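Local coordinates for protein carbonic anhydrase (Coccomyxa sp. PA, PDB 3UCN) that probably catalyses the reversible hydration of carbon dioxide to hydrogencarbonate, as a zinc-dependent beta-class carbonic anhydrase with one zinc ion per subunit, at residues His103-Ala108 with Asp148-Met153; Asn157-Val162 with Glu197-Ile202. All coordinates share one frame; numbering follows the deposited sequence.

Both contacts use helix 146-167, and their centres lie 15 Å apart. Along the chain they come in series: contact 1 joins the zinc-binding segment 103-108 to the early turns of this helix, at 148-153, and is complete before contact 2 begins, where the later turns at 157-162 meet residues 197-202 of strand 194-202. The helix thus meets first the turn that follows strand 97-103 and then one of the two outermost strands, within the chain, of the mixed sheet. Contact 1 is a polar, partly exposed surface contact beside the metal; contact 2 is buried and apolar. One long helix therefore touches the zinc-ligand turn at one level and the sheet edge at another.

Contact 1. Residues His103-Ala108 with Asp148-Met153; sequences HYNCGA and DAWDKM. With ZN (zinc ion), chain C.
The indole of Trp150 reaches from helix 146-167 to the turn that carries two zinc ligands and gives its N-H to a backbone carbonyl there. NE1 of Trp150 lies 2.8 Å from O of Cys106, with an N-H...O angle of 149°; the oxygen sits close to the ring plane, while the donor stands above the carbonyl plane. Packing is tightest here: CA of Asn105 rests over one face of the indole near its rim, 3.5 Å from CZ2 of Trp150. With CG anti to the backbone N (chi1 -165°), the Asn105 amide swings toward the far end of the ring, ND2 approaching CH2 of Trp150 to 3.1 Å, while its OD1 bonds to Arg51. Were Trp150 cut back to an alanine, the Cys106 carbonyl would probably lose this donor and a gap would open against Asn105.

Toward Asp151 and Tyr104 the contact is looser and wetter. A water over the same indole face as CA of Asn105 takes the N-H of Asn105 and donates to OD2 of Asp151, and this same carboxylate oxygen lies 3.4 Å from CD2 of Tyr104, the two planes steeply inclined. The Tyr104 hydroxyl turns elsewhere, to Glu155.

His103 NE2 and Cys106 SG bind zinc at 2.2 and 2.4 Å, and Cys47 binds it too; with Asp49, a known zinc ligand of this protein, these residues belong to the beta-class carbonic anhydrase zinc site.

Contact 2. Residues Asn157-Val162 with Glu197-Ile202; sequences NVEAQV and ELIKPI
In this alpha/beta fold, helix 146-167 packs against the mixed sheet of the beta-carbonic anhydrase, and here it meets strand 194-202, the outermost on one side within the chain. The strand turns a corner at Ile199, and Leu198, Ile199 and Ile202 all direct their CB atoms at the helix. Backbone hydrogen bonds tie Leu198 and Ile199 to Gly185, and Ile202 to Val183, so the apolar row is held on the sheet through strand 182-189.

No hydrogen bond crosses the interface. Ile199 supplies its centre: CG1 stands anti to the carbonyl carbon (chi1 -44°) and the chain runs on nearly straight to CD1, which comes in alongside the Glu159 backbone, 4.0 Å from CA of Glu159. The same methyl lies 4.3 Å from CG2 of Val162, so it bridges two positions on successive turns. Only the base of Glu159 takes part; its extended chain takes the carboxylate on to a salt bridge with Arg213.

Val158 and Val162, one turn apart, present their methyl groups to the strand. CG1 of Val158 meets CD2 of Leu198 at 3.9 Å, the two branched ends set obliquely to each other. Val162 also touches Val100 and Val183, making it a link to neighbouring strands, while Ile202 is backed by Ala208 and Leu211 of helix 205-211.

On the helix flank turned from the strand, NE2 of Gln161 gives a hydrogen bond of 2.7 Å to OD1 of Asn157, holding these two buried amides together. Back at the interface, the Val162 branch anti to its own N, CG1, meets the CD1 methyl of Ile202 at 3.9 Å.

Contact 1. Residues His103-Ala108 with Asp148-Met153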
ATOM      1  N   HIS A 103      13.760 -11.772  15.920  1.00 43.92           N
ATOM      2  CA  HIS A 103      14.092 -12.024  17.274  1.00 44.11           C
ATOM      3  C   HIS A 103      13.107 -13.005  17.935  1.00 45.28           C
ATOM      4  O   HIS A 103      11.871 -13.037  17.590  1.00 46.27           O
ATOM      5  CB  HIS A 103      14.043 -10.709  18.031  1.00 42.98           C
ATOM      6  CG  HIS A 103      12.654 -10.177  18.165  1.00 44.03           C
ATOM      7  ND1 HIS A 103      11.922 -10.317  19.319  1.00 42.23           N
ATOM      8  CD2 HIS A 103      11.818  -9.597  17.252  1.00 39.02           C
ATOM      9  CE1 HIS A 103      10.725  -9.774  19.157  1.00 38.85           C
ATOM     10  NE2 HIS A 103      10.635  -9.343  17.907  1.00 41.46           N
ATOM     11  N   TYR A 104      13.599 -13.746  18.938  1.00 44.61           N
ATOM     12  CA  TYR A 104      12.731 -14.698  19.610  1.00 45.69           C
ATOM     13  C   TYR A 104      11.721 -13.925  20.397  1.00 46.33           C
ATOM     14  O   TYR A 104      11.951 -12.764  20.739  1.00 47.33           O
ATOM     15  CB  TYR A 104      13.535 -15.700  20.470  1.00 45.77           C
ATOM     16  CG  TYR A 104      14.459 -16.539  19.585  1.00 46.46           C
ATOM     17  CD1 TYR A 104      15.853 -16.359  19.594  1.00 48.69           C
ATOM     18  CD2 TYR A 104      13.928 -17.488  18.703  1.00 45.34           C
ATOM     19  CE1 TYR A 104      16.691 -17.140  18.771  1.00 47.25           C
ATOM     20  CE2 TYR A 104      14.754 -18.280  17.898  1.00 47.04           C
ATOM     21  CZ  TYR A 104      16.117 -18.087  17.939  1.00 50.15           C
ATOM     22  OH  TYR A 104      16.879 -18.831  17.090  1.00 55.11           O
ATOM     23  N   ASN A 105      10.596 -14.567  20.692  1.00 46.20           N
ATOM     24  CA  ASN A 105       9.541 -13.972  21.459  1.00 45.62           C
ATOM     25  C   ASN A 105       8.900 -12.815  20.685  1.00 46.44           C
ATOM     26  O   ASN A 105       8.333 -11.879  21.255  1.00 47.22           O
ATOM     27  CB  ASN A 105      10.027 -13.597  22.847  1.00 45.38           C
ATOM     28  CG  ASN A 105       8.894 -13.301  23.785  1.00 47.73           C
ATOM     29  OD1 ASN A 105       8.706 -12.168  24.183  1.00 50.20           O
ATOM     30  ND2 ASN A 105       8.100 -14.325  24.132  1.00 50.87           N
ATOM     31  N   CYS A 106       9.011 -12.901  19.354  1.00 46.09           N
ATOM     32  CA  CYS A 106       8.348 -11.994  18.428  1.00 43.23           C
ATOM     33  C   CYS A 106       6.808 -12.191  18.375  1.00 41.94           C
ATOM     34  O   CYS A 106       6.298 -13.207  17.883  1.00 41.59           O
ATOM     35  CB  CYS A 106       8.993 -12.163  17.057  1.00 41.64           C
ATOM     36  SG  CYS A 106       8.277 -10.995  15.905  1.00 41.90           S
ATOM     37  N   GLY A 107       6.086 -11.238  18.898  1.00 41.54           N
ATOM     38  CA  GLY A 107       4.597 -11.282  18.892  1.00 43.59           C
ATOM     39  C   GLY A 107       3.928 -11.304  17.500  1.00 45.46           C
ATOM     40  O   GLY A 107       2.816 -11.831  17.339  1.00 45.42           O
ATOM     41  N   ALA A 108       4.593 -10.745  16.480  1.00 45.30           N
ATOM     42  CA  ALA A 108       4.080 -10.773  15.142  1.00 43.94           C
ATOM     43  C   ALA A 108       4.115 -12.217  14.675  1.00 44.59           C
ATOM     44  O   ALA A 108       3.199 -12.701  13.962  1.00 43.65           O
ATOM     45  CB  ALA A 108       5.005  -9.912  14.225  1.00 45.39           C
ATOM     46  N   ASP A 148       8.076 -24.377  20.488  1.00 61.50           N
ATOM     47  CA  ASP A 148       9.111 -24.699  19.534  1.00 59.43           C
ATOM     48  C   ASP A 148       8.702 -24.181  18.156  1.00 57.15           C
ATOM     49  O   ASP A 148       9.555 -23.865  17.331  1.00 56.15           O
ATOM     50  CB  ASP A 148       9.362 -26.217  19.487  1.00 60.36           C
ATOM     51  CG  ASP A 148      10.116 -26.751  20.757  1.00 65.82           C
ATOM     52  OD1 ASP A 148      10.959 -26.032  21.360  1.00 66.95           O
ATOM     53  OD2 ASP A 148       9.828 -27.906  21.158  1.00 70.73           O
ATOM     54  N   ALA A 149       7.386 -24.129  17.921  1.00 54.91           N
ATOM     55  CA  ALA A 149       6.810 -23.706  16.666  1.00 53.51           C
ATOM     56  C   ALA A 149       7.051 -22.187  16.564  1.00 52.48           C
ATOM     57  O   ALA A 149       7.539 -21.734  15.565  1.00 50.07           O
ATOM     58  CB  ALA A 149       5.342 -24.006  16.640  1.00 53.55           C
ATOM     59  N   TRP A 150       6.721 -21.451  17.627  1.00 50.51           N
ATOM     60  CA  TRP A 150       7.085 -20.062  17.737  1.00 50.86           C
ATOM     61  C   TRP A 150       8.586 -19.809  17.430  1.00 51.48           C
ATOM     62  O   TRP A 150       8.898 -19.092  16.469  1.00 51.99           O
ATOM     63  CB  TRP A 150       6.713 -19.552  19.105  1.00 49.56           C
ATOM     64  CG  TRP A 150       6.667 -18.089  19.215  1.00 51.08           C
ATOM     65  CD1 TRP A 150       6.942 -17.150  18.226  1.00 48.55           C
ATOM     66  CD2 TRP A 150       6.369 -17.350  20.396  1.00 51.09           C
ATOM     67  NE1 TRP A 150       6.782 -15.879  18.733  1.00 47.65           N
ATOM     68  CE2 TRP A 150       6.460 -15.970  20.065  1.00 48.34           C
ATOM     69  CE3 TRP A 150       6.005 -17.719  21.702  1.00 52.44           C
ATOM     70  CZ2 TRP A 150       6.197 -14.966  20.983  1.00 49.66           C
ATOM     71  CZ3 TRP A 150       5.747 -16.714  22.638  1.00 54.21           C
ATOM     72  CH2 TRP A 150       5.842 -15.346  22.267  1.00 54.58           C
ATOM     73  N   ASP A 151       9.531 -20.408  18.158  1.00 50.91           N
ATOM     74  CA  ASP A 151      10.934 -20.194  17.771  1.00 50.35           C
ATOM     75  C   ASP A 151      11.232 -20.477  16.277  1.00 49.61           C
ATOM     76  O   ASP A 151      12.033 -19.792  15.637  1.00 49.49           O
ATOM     77  CB  ASP A 151      11.900 -20.999  18.665  1.00 51.54           C
ATOM     78  CG  ASP A 151      11.924 -20.523  20.101  1.00 54.90           C
ATOM     79  OD1 ASP A 151      12.280 -21.319  20.983  1.00 61.00           O
ATOM     80  OD2 ASP A 151      11.571 -19.360  20.372  1.00 59.03           O
ATOM     81  N   LYS A 152      10.638 -21.543  15.747  1.00 48.23           N
ATOM     82  CA  LYS A 152      10.967 -22.001  14.450  1.00 47.41           C
ATOM     83  C   LYS A 152      10.397 -20.986  13.415  1.00 47.17           C
ATOM     84  O   LYS A 152      11.080 -20.639  12.412  1.00 46.64           O
ATOM     85  CB  LYS A 152      10.350 -23.417  14.282  1.00 48.77           C
ATOM     86  CG  LYS A 152      10.814 -24.237  13.061  1.00 52.26           C
ATOM     87  CD  LYS A 152      12.367 -24.349  12.918  1.00 58.30           C
ATOM     88  CE  LYS A 152      12.724 -25.544  12.027  1.00 63.83           C
ATOM     89  NZ  LYS A 152      14.146 -25.523  11.463  1.00 67.97           N
ATOM     90  N   MET A 153       9.163 -20.539  13.663  1.00 44.61           N
ATOM     91  CA  MET A 153       8.505 -19.475  12.892  1.00 45.38           C
ATOM     92  C   MET A 153       9.461 -18.236  12.755  1.00 45.20           C
ATOM     93  O   MET A 153       9.735 -17.786  11.632  1.00 45.34           O
ATOM     94  CB  MET A 153       7.157 -19.148  13.530  1.00 43.68           C
ATOM     95  CG  MET A 153       6.256 -18.239  12.706  1.00 46.45           C
ATOM     96  SD  MET A 153       5.637 -18.963  11.160  1.00 49.60           S
ATOM     97  CE  MET A 153       6.891 -18.507   9.939  1.00 46.28           C
TER
HETATM   98 ZN    ZN C 228       8.811  -8.889  16.824  1.00 45.72          ZN
HETATM   99  O   HOH W   1      10.020 -17.119  19.617  1.00 45.91           O

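Contact 2. Residues Asn157-Val162 with Glu197-Ile202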
ATOM      1  N   ASN A 157      10.972 -17.042   9.169  1.00 43.26           N
ATOM      2  CA  ASN A 157      10.654 -15.690   8.723  1.00 43.57           C
ATOM      3  C   ASN A 157      11.927 -14.919   8.349  1.00 42.70           C
ATOM      4  O   ASN A 157      11.963 -14.318   7.294  1.00 43.11           O
ATOM      5  CB  ASN A 157       9.781 -14.936   9.728  1.00 42.28           C
ATOM      6  CG  ASN A 157       9.329 -13.638   9.173  1.00 44.76           C
ATOM      7  OD1 ASN A 157       8.803 -13.587   8.042  1.00 40.58           O
ATOM      8  ND2 ASN A 157       9.544 -12.546   9.939  1.00 44.08           N
ATOM      9  N   VAL A 158      12.998 -15.032   9.154  1.00 43.50           N
ATOM     10  CA  VAL A 158      14.290 -14.352   8.844  1.00 42.84           C
ATOM     11  C   VAL A 158      14.826 -14.825   7.489  1.00 44.18           C
ATOM     12  O   VAL A 158      15.203 -14.004   6.608  1.00 44.45           O
ATOM     13  CB  VAL A 158      15.347 -14.541   9.933  1.00 42.86           C
ATOM     14  CG1 VAL A 158      16.752 -14.148   9.378  1.00 41.00           C
ATOM     15  CG2 VAL A 158      14.972 -13.783  11.188  1.00 40.50           C
ATOM     16  N   GLU A 159      14.776 -16.149   7.279  1.00 44.35           N
ATOM     17  CA  GLU A 159      15.142 -16.707   6.008  1.00 44.47           C
ATOM     18  C   GLU A 159      14.265 -16.228   4.839  1.00 43.12           C
ATOM     19  O   GLU A 159      14.824 -15.848   3.801  1.00 43.05           O
ATOM     20  CB  GLU A 159      15.185 -18.236   6.062  1.00 46.39           C
ATOM     21  CG  GLU A 159      15.357 -18.828   4.645  1.00 54.37           C
ATOM     22  CD  GLU A 159      15.898 -20.262   4.637  1.00 64.03           C
ATOM     23  OE1 GLU A 159      15.896 -20.899   5.755  1.00 66.47           O
ATOM     24  OE2 GLU A 159      16.310 -20.713   3.517  1.00 61.60           O
ATOM     25  N   ALA A 160      12.924 -16.245   4.988  1.00 40.26           N
ATOM     26  CA  ALA A 160      12.064 -15.689   3.944  1.00 39.82           C
ATOM     27  C   ALA A 160      12.411 -14.232   3.606  1.00 39.71           C
ATOM     28  O   ALA A 160      12.413 -13.832   2.427  1.00 38.99           O
ATOM     29  CB  ALA A 160      10.554 -15.805   4.318  1.00 38.12           C
ATOM     30  N   GLN A 161      12.637 -13.423   4.652  1.00 39.85           N
ATOM     31  CA  GLN A 161      12.909 -11.993   4.462  1.00 39.60           C
ATOM     32  C   GLN A 161      14.278 -11.710   3.871  1.00 40.00           C
ATOM     33  O   GLN A 161      14.432 -10.789   3.062  1.00 41.83           O
ATOM     34  CB  GLN A 161      12.725 -11.239   5.750  1.00 39.56           C
ATOM     35  CG  GLN A 161      11.397 -11.379   6.416  1.00 40.80           C
ATOM     36  CD  GLN A 161      10.204 -11.358   5.439  1.00 43.47           C
ATOM     37  OE1 GLN A 161      10.158 -10.636   4.407  1.00 42.59           O
ATOM     38  NE2 GLN A 161       9.235 -12.190   5.762  1.00 39.79           N
ATOM     39  N   VAL A 162      15.283 -12.519   4.221  1.00 40.65           N
ATOM     40  CA  VAL A 162      16.573 -12.439   3.475  1.00 40.25           C
ATOM     41  C   VAL A 162      16.329 -12.735   2.020  1.00 40.99           C
ATOM     42  O   VAL A 162      16.798 -11.964   1.149  1.00 42.69           O
ATOM     43  CB  VAL A 162      17.617 -13.407   4.022  1.00 41.40           C
ATOM     44  CG1 VAL A 162      18.924 -13.432   3.121  1.00 43.51           C
ATOM     45  CG2 VAL A 162      17.926 -13.040   5.459  1.00 39.51           C
ATOM     46  N   GLU A 197      24.256 -15.246  14.085  1.00 61.07           N
ATOM     47  CA  GLU A 197      24.243 -15.223  12.631  1.00 60.44           C
ATOM     48  C   GLU A 197      23.512 -16.471  12.132  1.00 60.06           C
ATOM     49  O   GLU A 197      23.859 -17.589  12.459  1.00 59.67           O
ATOM     50  CB  GLU A 197      25.645 -15.194  12.151  1.00 59.86           C
ATOM     51  CG  GLU A 197      25.771 -14.912  10.738  1.00 63.95           C
ATOM     52  CD  GLU A 197      27.207 -14.954  10.348  1.00 66.93           C
ATOM     53  OE1 GLU A 197      27.982 -15.592  11.099  1.00 73.67           O
ATOM     54  OE2 GLU A 197      27.568 -14.353   9.334  1.00 64.72           O
ATOM     55  N   LEU A 198      22.421 -16.274  11.414  1.00 59.81           N
ATOM     56  CA  LEU A 198      21.541 -17.384  11.142  1.00 58.79           C
ATOM     57  C   LEU A 198      21.809 -17.774   9.737  1.00 57.77           C
ATOM     58  O   LEU A 198      21.700 -18.924   9.392  1.00 57.76           O
ATOM     59  CB  LEU A 198      20.110 -16.952  11.284  1.00 59.60           C
ATOM     60  CG  LEU A 198      19.110 -18.078  11.344  1.00 63.23           C
ATOM     61  CD1 LEU A 198      19.325 -18.865  12.679  1.00 65.64           C
ATOM     62  CD2 LEU A 198      17.732 -17.484  11.243  1.00 64.08           C
ATOM     63  N   ILE A 199      22.168 -16.799   8.922  1.00 57.03           N
ATOM     64  CA  ILE A 199      22.576 -17.069   7.560  1.00 57.36           C
ATOM     65  C   ILE A 199      23.869 -16.289   7.307  1.00 57.84           C
ATOM     66  O   ILE A 199      23.898 -15.076   7.431  1.00 57.90           O
ATOM     67  CB  ILE A 199      21.504 -16.638   6.513  1.00 56.52           C
ATOM     68  CG1 ILE A 199      20.097 -17.070   6.958  1.00 56.37           C
ATOM     69  CG2 ILE A 199      21.906 -17.072   5.098  1.00 54.52           C
ATOM     70  CD1 ILE A 199      19.072 -17.183   5.900  1.00 54.65           C
ATOM     71  N   LYS A 200      24.927 -17.008   6.943  1.00 59.59           N
ATOM     72  CA  LYS A 200      26.187 -16.426   6.415  1.00 60.61           C
ATOM     73  C   LYS A 200      25.973 -15.398   5.272  1.00 59.43           C
ATOM     74  O   LYS A 200      24.925 -15.403   4.616  1.00 59.25           O
ATOM     75  CB  LYS A 200      27.095 -17.552   5.886  1.00 61.97           C
ATOM     76  CG  LYS A 200      28.122 -18.063   6.854  1.00 66.14           C
ATOM     77  CD  LYS A 200      27.497 -18.793   8.006  1.00 73.11           C
ATOM     78  CE  LYS A 200      28.603 -19.116   9.044  1.00 79.01           C
ATOM     79  NZ  LYS A 200      29.382 -17.895   9.531  1.00 80.26           N
ATOM     80  N   PRO A 201      26.981 -14.535   5.032  1.00 57.75           N
ATOM     81  CA  PRO A 201      26.896 -13.430   4.093  1.00 56.43           C
ATOM     82  C   PRO A 201      26.521 -13.840   2.689  1.00 57.01           C
ATOM     83  O   PRO A 201      27.077 -14.790   2.181  1.00 57.22           O
ATOM     84  CB  PRO A 201      28.326 -12.890   4.100  1.00 56.71           C
ATOM     85  CG  PRO A 201      28.787 -13.093   5.535  1.00 55.38           C
ATOM     86  CD  PRO A 201      28.065 -14.340   6.024  1.00 56.87           C
ATOM     87  N   ILE A 202      25.611 -13.104   2.032  1.00 56.39           N
ATOM     88  CA  ILE A 202      25.326 -13.309   0.621  1.00 54.11           C
ATOM     89  C   ILE A 202      25.749 -12.074  -0.133  1.00 54.53           C
ATOM     90  O   ILE A 202      25.296 -11.000   0.205  1.00 55.16           O
ATOM     91  CB  ILE A 202      23.820 -13.539   0.436  1.00 53.72           C
ATOM     92  CG1 ILE A 202      23.391 -14.815   1.195  1.00 54.61           C
ATOM     93  CG2 ILE A 202      23.458 -13.611  -0.990  1.00 50.24           C
ATOM     94  CD1 ILE A 202      21.852 -15.105   1.200  1.00 54.31           C
TER